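Local coordinates for petrobactin biosynthesis protein AsbB (Bacillus anthracis, PDB 3TO3), which catalyses the ATP-dependent condensation of spermidine with citryl-spermidine intermediates in the biosynthesis of petrobactin, a siderophore for iron acquisition and virulence, at residues E532-E544 against P589-Q601. Sequence-based numbering, arbitrary orientation. Where two conformers were deposited one is given.
Sequences EESFWMIVVEEIE and PNPLYRARQLNIQ. With EDO (1,2-ethanediol), chain H.
Val540 and Leu592 interlock as reciprocal knobs into holes where two helical segments of this IucA/IucC-family synthetase, 532-544 and the C-terminal 591-600, cross at -72° with their axes 8.4 Å apart. The Val540 knob drops among Leu592, Ala595, Arg596 and Asn599. Its two methyls divide that hole: CG2, beside the backbone N, rests 3.7 Å from Ala595 CB and also meets Leu592 O, while CG1, anti to that N (chi1 175°), turns to CA and CD of Arg596. The return knob, Leu592, enters among Trp536, Val539, Val540 and Ile543, its CD2 touching three of them and its CD1 reaching Ile543. Ala595 sits where the backbones come nearest, its CA 4.8 Å from Met537 CA and its CB 3.7 Å from Trp536 O.

Toward the N-terminal ends of both segments, Pro591 sets CB and CG over one face of the Trp536 indole, a CH-pi contact with CB 3.8 Å from the five-membered ring centroid; Phe535 covers the opposite face, and Thr77 takes up the indole N-H. Asn590 OD1 caps helix 591-600 by accepting from Leu592 N. At the far edge the Glu544 carboxylate stacks on the Arg596 guanidinium, planes 12° apart, in a long salt bridge of charge alone; Glu544 OE2 is hydrogen-bonded to Tyr563 OH. Ile600 backs the other guanidinium face, and Arg596 NH1 donates to Asn599 OD1 at 2.8 Å.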
# COMPACT_ATOMS: atom_id res chain seq x y z
N GLU B 532 -29.34 -17.73 28.27
CA GLU B 532 -29.47 -16.46 27.59
C GLU B 532 -30.81 -15.81 27.92
O GLU B 532 -30.86 -14.59 28.12
CB GLU B 532 -29.28 -16.62 26.08
CG GLU B 532 -27.80 -16.83 25.62
CD GLU B 532 -27.74 -17.38 24.19
OE1 GLU B 532 -27.95 -16.58 23.27
OE2 GLU B 532 -27.56 -18.62 23.97
N GLU B 533 -31.86 -16.63 27.98
CA GLU B 533 -33.19 -16.19 28.42
C GLU B 533 -33.15 -15.46 29.77
O GLU B 533 -33.70 -14.37 29.90
CB GLU B 533 -34.19 -17.36 28.49
CG GLU B 533 -34.38 -18.10 27.17
CD GLU B 533 -33.25 -19.11 26.86
OE1 GLU B 533 -32.09 -18.90 27.26
OE2 GLU B 533 -33.55 -20.14 26.21
N SER B 534 -32.49 -16.05 30.77
CA SER B 534 -32.33 -15.41 32.09
C SER B 534 -31.56 -14.09 31.98
O SER B 534 -31.92 -13.10 32.61
CB SER B 534 -31.61 -16.32 33.09
OG SER B 534 -32.28 -17.55 33.21
N PHE B 535 -30.48 -14.09 31.21
CA PHE B 535 -29.70 -12.87 30.99
C PHE B 535 -30.65 -11.76 30.51
O PHE B 535 -30.70 -10.69 31.12
CB PHE B 535 -28.59 -13.14 29.96
CG PHE B 535 -27.71 -11.96 29.69
CD1 PHE B 535 -26.43 -11.88 30.24
CD2 PHE B 535 -28.13 -10.94 28.84
CE1 PHE B 535 -25.60 -10.79 29.99
CE2 PHE B 535 -27.32 -9.84 28.57
CZ PHE B 535 -26.04 -9.76 29.13
N TRP B 536 -31.41 -12.02 29.45
CA TRP B 536 -32.26 -10.97 28.89
C TRP B 536 -33.44 -10.60 29.80
O TRP B 536 -33.90 -9.46 29.81
CB TRP B 536 -32.67 -11.26 27.43
CG TRP B 536 -31.43 -11.27 26.55
CD1 TRP B 536 -30.81 -12.36 26.00
CD2 TRP B 536 -30.62 -10.14 26.21
NE1 TRP B 536 -29.68 -11.96 25.32
CE2 TRP B 536 -29.55 -10.60 25.43
CE3 TRP B 536 -30.72 -8.76 26.47
CZ2 TRP B 536 -28.58 -9.75 24.92
CZ3 TRP B 536 -29.75 -7.92 25.97
CH2 TRP B 536 -28.70 -8.41 25.19
N MSE B 537 -33.91 -11.57 30.58
CA MSE B 537 -34.97 -11.26 31.52
C MSE B 537 -34.48 -10.36 32.66
O MSE B 537 -35.28 -9.70 33.30
CB MSE B 537 -35.62 -12.54 32.07
CG MSE B 537 -36.52 -13.25 31.05
SE MSE B 537 -37.63 -14.66 31.85
CE MSE B 537 -36.28 -16.02 32.17
N ILE B 538 -33.18 -10.36 32.92
CA ILE B 538 -32.64 -9.45 33.91
C ILE B 538 -32.49 -8.07 33.33
O ILE B 538 -32.74 -7.07 34.01
CB ILE B 538 -31.29 -9.93 34.45
CG1 ILE B 538 -31.53 -11.05 35.48
CG2 ILE B 538 -30.54 -8.76 35.07
CD1 ILE B 538 -30.30 -11.76 35.92
N VAL B 539 -32.09 -8.03 32.07
CA VAL B 539 -31.95 -6.76 31.37
C VAL B 539 -33.30 -6.05 31.30
O VAL B 539 -33.40 -4.87 31.65
CB VAL B 539 -31.31 -6.94 29.99
CG1 VAL B 539 -31.33 -5.62 29.22
CG2 VAL B 539 -29.87 -7.42 30.15
N VAL B 540 -34.34 -6.77 30.88
CA VAL B 540 -35.67 -6.19 30.91
C VAL B 540 -36.11 -5.67 32.32
O VAL B 540 -36.52 -4.52 32.46
CB VAL B 540 -36.70 -7.14 30.32
CG1 VAL B 540 -38.09 -6.59 30.47
CG2 VAL B 540 -36.38 -7.37 28.85
N GLU B 541 -35.99 -6.50 33.35
CA GLU B 541 -36.37 -6.07 34.69
C GLU B 541 -35.70 -4.75 35.08
O GLU B 541 -36.35 -3.83 35.61
CB GLU B 541 -36.01 -7.14 35.73
CG GLU B 541 -36.90 -8.35 35.75
CD GLU B 541 -36.34 -9.48 36.62
OE1 GLU B 541 -35.69 -9.20 37.64
OE2 GLU B 541 -36.54 -10.66 36.28
N GLU B 542 -34.39 -4.67 34.83
CA GLU B 542 -33.64 -3.48 35.20
C GLU B 542 -34.05 -2.22 34.44
O GLU B 542 -34.10 -1.13 35.02
CB GLU B 542 -32.14 -3.73 35.08
CG GLU B 542 -31.71 -4.78 36.02
CD GLU B 542 -31.98 -4.42 37.46
OE1 GLU B 542 -32.27 -3.23 37.74
OE2 GLU B 542 -31.90 -5.33 38.31
N ILE B 543 -34.33 -2.37 33.15
CA ILE B 543 -34.80 -1.25 32.36
C ILE B 543 -36.14 -0.83 32.96
O ILE B 543 -36.34 0.34 33.26
CB ILE B 543 -34.96 -1.64 30.85
CG1 ILE B 543 -33.59 -1.74 30.17
CG2 ILE B 543 -35.84 -0.63 30.11
CD1 ILE B 543 -33.64 -2.58 28.79
N GLU B 544 -37.03 -1.79 33.17
CA GLU B 544 -38.34 -1.50 33.75
C GLU B 544 -38.23 -0.83 35.12
O GLU B 544 -38.95 0.13 35.40
CB GLU B 544 -39.21 -2.75 33.86
CG GLU B 544 -39.82 -3.22 32.54
CD GLU B 544 -40.77 -2.21 31.89
OE1 GLU B 544 -41.62 -1.63 32.60
OE2 GLU B 544 -40.66 -2.02 30.66
N PRO B 589 -34.13 -11.20 15.21
CA PRO B 589 -35.10 -11.19 16.30
C PRO B 589 -34.53 -10.43 17.50
O PRO B 589 -33.32 -10.29 17.69
CB PRO B 589 -35.30 -12.67 16.61
CG PRO B 589 -33.94 -13.27 16.33
CD PRO B 589 -33.39 -12.47 15.14
N ASN B 590 -35.43 -9.89 18.32
CA ASN B 590 -35.00 -9.11 19.47
C ASN B 590 -35.26 -9.89 20.78
O ASN B 590 -36.41 -10.14 21.15
CB ASN B 590 -35.74 -7.78 19.46
CG ASN B 590 -35.47 -6.95 20.70
OD1 ASN B 590 -34.54 -7.23 21.46
ND2 ASN B 590 -36.30 -5.93 20.92
N PRO B 591 -34.18 -10.28 21.48
CA PRO B 591 -34.41 -11.06 22.70
C PRO B 591 -35.12 -10.24 23.79
O PRO B 591 -35.75 -10.84 24.65
CB PRO B 591 -32.98 -11.46 23.14
CG PRO B 591 -32.11 -10.30 22.63
CD PRO B 591 -32.76 -9.88 21.31
N LEU B 592 -35.08 -8.91 23.74
CA LEU B 592 -35.82 -8.14 24.76
C LEU B 592 -37.31 -8.35 24.62
O LEU B 592 -38.04 -8.24 25.59
CB LEU B 592 -35.52 -6.67 24.72
CG LEU B 592 -34.06 -6.29 24.90
CD1 LEU B 592 -33.99 -4.78 25.06
CD2 LEU B 592 -33.59 -6.97 26.13
N TYR B 593 -37.76 -8.69 23.41
CA TYR B 593 -39.19 -8.89 23.19
C TYR B 593 -39.77 -10.05 23.98
O TYR B 593 -40.76 -9.90 24.66
CB TYR B 593 -39.47 -9.10 21.73
CG TYR B 593 -40.89 -9.51 21.47
CD1 TYR B 593 -41.20 -10.81 21.10
CD2 TYR B 593 -41.93 -8.60 21.60
CE1 TYR B 593 -42.53 -11.19 20.88
CE2 TYR B 593 -43.25 -8.97 21.36
CZ TYR B 593 -43.54 -10.26 21.00
OH TYR B 593 -44.86 -10.63 20.76
N ARG B 594 -39.17 -11.23 23.86
CA ARG B 594 -39.73 -12.38 24.54
C ARG B 594 -39.52 -12.24 26.04
O ARG B 594 -40.37 -12.58 26.84
CB ARG B 594 -39.12 -13.69 24.04
CG ARG B 594 -39.87 -14.92 24.57
CD ARG B 594 -39.53 -16.19 23.79
NE ARG B 594 -40.26 -17.36 24.28
CZ ARG B 594 -39.79 -18.22 25.17
NH1 ARG B 594 -40.53 -19.26 25.55
NH2 ARG B 594 -38.58 -18.05 25.69
N ALA B 595 -38.36 -11.72 26.41
CA ALA B 595 -38.08 -11.51 27.81
C ALA B 595 -39.17 -10.62 28.46
O ALA B 595 -39.68 -10.93 29.54
CB ALA B 595 -36.70 -10.92 27.97
N ARG B 596 -39.53 -9.53 27.78
CA ARG B 596 -40.61 -8.68 28.28
C ARG B 596 -41.96 -9.41 28.36
O ARG B 596 -42.68 -9.29 29.33
CB ARG B 596 -40.74 -7.40 27.46
CG ARG B 596 -41.97 -6.58 27.78
CD ARG B 596 -41.84 -5.83 29.08
NE ARG B 596 -42.99 -4.95 29.27
CZ ARG B 596 -43.46 -4.57 30.45
NH1 ARG B 596 -42.88 -4.99 31.56
NH2 ARG B 596 -44.52 -3.79 30.51
N GLN B 597 -42.29 -10.19 27.33
CA GLN B 597 -43.47 -11.04 27.37
C GLN B 597 -43.52 -11.84 28.65
O GLN B 597 -44.57 -11.96 29.29
CB GLN B 597 -43.44 -12.01 26.20
CG GLN B 597 -43.42 -11.34 24.85
CD GLN B 597 -44.78 -10.82 24.48
OE1 GLN B 597 -45.28 -9.85 25.07
NE2 GLN B 597 -45.41 -11.46 23.50
N LEU B 598 -42.37 -12.41 29.03
CA LEU B 598 -42.32 -13.26 30.21
C LEU B 598 -42.32 -12.44 31.51
O LEU B 598 -43.06 -12.77 32.44
CB LEU B 598 -41.13 -14.20 30.14
CG LEU B 598 -41.24 -15.16 28.96
CD1 LEU B 598 -39.87 -15.71 28.55
CD2 LEU B 598 -42.22 -16.28 29.28
N ASN B 599 -41.52 -11.38 31.56
CA ASN B 599 -41.53 -10.43 32.68
C ASN B 599 -42.97 -9.97 32.96
O ASN B 599 -43.35 -9.75 34.10
CB ASN B 599 -40.53 -9.26 32.40
CG ASN B 599 -40.82 -7.97 33.23
OD1 ASN B 599 -41.47 -7.04 32.75
ND2 ASN B 599 -40.30 -7.92 34.46
N ILE B 600 -43.78 -9.87 31.92
CA ILE B 600 -45.18 -9.50 32.08
C ILE B 600 -45.99 -10.61 32.77
O ILE B 600 -46.93 -10.34 33.51
CB ILE B 600 -45.82 -9.10 30.72
CG1 ILE B 600 -45.48 -7.65 30.38
CG2 ILE B 600 -47.31 -9.28 30.75
CD1 ILE B 600 -45.85 -7.25 28.97
N GLN B 601 -45.59 -11.87 32.57
CA GLN B 601 -46.31 -13.00 33.15
C GLN B 601 -46.26 -13.08 34.67
O GLN B 601 -46.90 -13.93 35.28
CB GLN B 601 -45.81 -14.32 32.57
CG GLN B 601 -46.09 -14.48 31.10
CD GLN B 601 -46.03 -15.93 30.66
OE1 GLN B 601 -46.13 -16.25 29.47
NE2 GLN B 601 -45.88 -16.83 31.63
C1 EDO H . -30.81 -20.56 34.60
O1 EDO H . -30.72 -20.41 33.20
C2 EDO H . -29.76 -19.65 35.21
O2 EDO H . -29.29 -20.31 36.39